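Local coordinates for putative hydrolase (Acinetobacter sp. NBRC 100985, PDB 4XUK), which probably hydrolyses organophosphate triesters and lactones with a two-zinc centre, as a member of the metallo-beta-lactamase superfamily, at residues Asp218-His223 with Glu245-Gln250. The protein carries 2 engineered substitutions. Sequence-based numbering, arbitrary orientation.
Sequences DIVHSH and ETRLKQ. With ZN (zinc ion), chain D; ZN (zinc ion), chain C.
The loop that carries the zinc-bridging aspartate meets helix 240-257 here, through Ile219 and Val220 on one side and Thr246, Arg247 and Gln250 on the other. Arg247 turns its guanidinium edge to the backbone carbonyl of Ile219. Its NE donates to Ile219 O at 2.6 Å, in the carbonyl plane with a C=O...N angle of 160°. A second bond, from Arg247 NH2 to Ile219 O at 3.0 Å, is weak, bent to 128° at the hydrogen. The carbonyl of buried Ile219 thus receives one main bond and one weak one from the same arginine. NH1 of Arg247 bonds to Pro230 O, so the guanidinium ties two separate backbone carbonyls to the helix.

The loop follows strand 211-215 and belongs to the binuclear metal site of the metallo-beta-lactamase fold. Asp218 OD2 bridges the two zinc ions, 2.1 Å from the zinc of chain C and 2.4 Å from the zinc of chain D. His108, His110 and His197 complete one site; Asp112, His113 and His265 complete the other. Asp218 itself makes no contact with residues 245-250.

The next residue does. Ile219 CG2 meets Thr246 CG2 at 4.0 Å. An extended chi2 of 174° carries Ile219 CD1 out to Gln250 CB, also at 4.0 Å. Thr246 OG1 bonds to Ala195 O, leaving its methyl for Ile219. Val220 CG2 lies obliquely by Arg247 NE at 3.9 Å. Phe251 and Phe254 of the same helix also pack on Ile219.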
loop_
_atom_site.group_PDB
_atom_site.type_symbol
_atom_site.label_atom_id
_atom_site.label_comp_id
_atom_site.label_asym_id
_atom_site.label_seq_id
_atom_site.Cartn_x
_atom_site.Cartn_y
_atom_site.Cartn_z
ATOM N N ASP A 218 14.638 8.811 9.939
ATOM C CA ASP A 218 15.042 7.458 10.295
ATOM C C ASP A 218 14.948 7.132 11.786
ATOM O O ASP A 218 15.856 6.527 12.347
ATOM C CB ASP A 218 16.469 7.207 9.824
ATOM C CG ASP A 218 16.552 6.949 8.342
ATOM O OD1 ASP A 218 15.575 7.241 7.613
ATOM O OD2 ASP A 218 17.585 6.424 7.911
ATOM N N ILE A 219 13.845 7.510 12.419
ATOM C CA ILE A 219 13.601 7.087 13.792
ATOM C C ILE A 219 13.036 5.666 13.783
ATOM O O ILE A 219 12.751 5.094 14.837
ATOM C CB ILE A 219 12.625 8.023 14.501
ATOM C CG1 ILE A 219 11.268 8.011 13.789
ATOM C CG2 ILE A 219 13.192 9.445 14.538
ATOM C CD1 ILE A 219 10.199 8.804 14.512
ATOM N N VAL A 220 12.873 5.099 12.586
ATOM C CA VAL A 220 12.428 3.713 12.451
ATOM C C VAL A 220 12.799 3.125 11.084
ATOM O O VAL A 220 12.837 3.851 10.070
ATOM C CB VAL A 220 10.904 3.580 12.763
ATOM C CG1 VAL A 220 10.049 4.020 11.573
ATOM C CG2 VAL A 220 10.577 2.159 13.165
ATOM N N HIS A 221 13.070 1.819 11.048
ATOM C CA HIS A 221 13.528 1.164 9.823
ATOM C C HIS A 221 12.662 -0.010 9.375
ATOM O O HIS A 221 13.042 -0.753 8.470
ATOM C CB HIS A 221 14.967 0.682 9.983
ATOM C CG HIS A 221 15.977 1.778 9.905
ATOM N ND1 HIS A 221 16.074 2.764 10.860
ATOM C CD2 HIS A 221 16.912 2.065 8.967
ATOM C CE1 HIS A 221 17.036 3.606 10.523
ATOM N NE2 HIS A 221 17.556 3.205 9.379
ATOM N N SER A 222 11.500 -0.184 9.994
ATOM C CA SER A 222 10.675 -1.353 9.706
ATOM C C SER A 222 9.260 -1.105 10.192
ATOM O O SER A 222 9.075 -0.395 11.182
ATOM C CB SER A 222 11.273 -2.581 10.416
ATOM O OG SER A 222 11.334 -2.388 11.827
ATOM N N HIS A 223 8.261 -1.665 9.505
ATOM C CA HIS A 223 6.889 -1.574 9.991
ATOM C C HIS A 223 6.542 -2.802 10.815
ATOM O O HIS A 223 5.400 -2.961 11.253
ATOM C CB HIS A 223 5.889 -1.435 8.824
ATOM C CG HIS A 223 5.873 -2.614 7.901
ATOM N ND1 HIS A 223 7.000 -3.050 7.238
ATOM C CD2 HIS A 223 4.873 -3.454 7.539
ATOM C CE1 HIS A 223 6.697 -4.108 6.508
ATOM N NE2 HIS A 223 5.413 -4.376 6.675
ATOM N N GLU A 245 15.165 5.839 22.661
ATOM C CA GLU A 245 14.472 6.839 23.465
ATOM C C GLU A 245 13.676 7.775 22.567
ATOM O O GLU A 245 12.529 8.125 22.866
ATOM C CB GLU A 245 15.474 7.644 24.292
ATOM C CG GLU A 245 16.256 6.811 25.298
ATOM C CD GLU A 245 17.336 7.619 25.999
ATOM O OE1 GLU A 245 18.076 7.036 26.820
ATOM O OE2 GLU A 245 17.438 8.840 25.728
ATOM N N THR A 246 14.291 8.180 21.460
ATOM C CA THR A 246 13.637 9.091 20.528
ATOM C C THR A 246 12.404 8.459 19.883
ATOM O O THR A 246 11.342 9.082 19.829
ATOM C CB THR A 246 14.595 9.550 19.434
ATOM O OG1 THR A 246 15.604 10.387 20.012
ATOM C CG2 THR A 246 13.843 10.355 18.384
ATOM N N ARG A 247 12.529 7.227 19.395
ATOM C CA ARG A 247 11.377 6.553 18.794
ATOM C C ARG A 247 10.224 6.361 19.786
ATOM O O ARG A 247 9.067 6.634 19.460
ATOM C CB ARG A 247 11.777 5.200 18.201
ATOM C CG ARG A 247 10.577 4.363 17.718
ATOM C CD ARG A 247 11.036 2.991 17.211
ATOM N NE ARG A 247 12.281 3.183 16.502
ATOM C CZ ARG A 247 13.467 2.744 16.901
ATOM N NH1 ARG A 247 13.613 1.991 18.002
ATOM N NH2 ARG A 247 14.515 3.042 16.165
ATOM N N LEU A 248 10.503 5.891 20.975
ATOM C CA LEU A 248 9.480 5.694 21.941
ATOM C C LEU A 248 8.739 6.980 22.273
ATOM O O LEU A 248 7.576 7.003 22.403
ATOM C CB LEU A 248 10.071 5.073 23.171
ATOM C CG LEU A 248 10.565 3.647 23.075
ATOM C CD1 LEU A 248 11.245 3.295 24.379
ATOM C CD2 LEU A 248 9.448 2.688 22.744
ATOM N N LYS A 249 9.461 8.064 22.382
ATOM C CA LYS A 249 8.820 9.359 22.599
ATOM C C LYS A 249 7.919 9.758 21.437
ATOM O O LYS A 249 6.787 10.212 21.641
ATOM C CB LYS A 249 9.864 10.455 22.818
ATOM C CG LYS A 249 9.385 11.524 23.775
ATOM C CD LYS A 249 9.364 12.877 23.145
ATOM C CE LYS A 249 10.761 13.326 22.792
ATOM N NZ LYS A 249 10.739 14.728 22.302
ATOM N N GLN A 250 8.421 9.616 20.214
ATOM C CA GLN A 250 7.670 10.092 19.062
ATOM C C GLN A 250 6.473 9.194 18.753
ATOM O O GLN A 250 5.404 9.696 18.427
ATOM C CB GLN A 250 8.583 10.253 17.838
ATOM C CG GLN A 250 9.682 11.308 18.035
ATOM C CD GLN A 250 9.124 12.691 18.359
ATOM O OE1 GLN A 250 9.674 13.424 19.184
ATOM N NE2 GLN A 250 8.029 13.050 17.709
HETATM ZN ZN ZN D . 19.946 6.897 8.257
HETATM ZN ZN ZN C . 18.144 5.989 5.897
#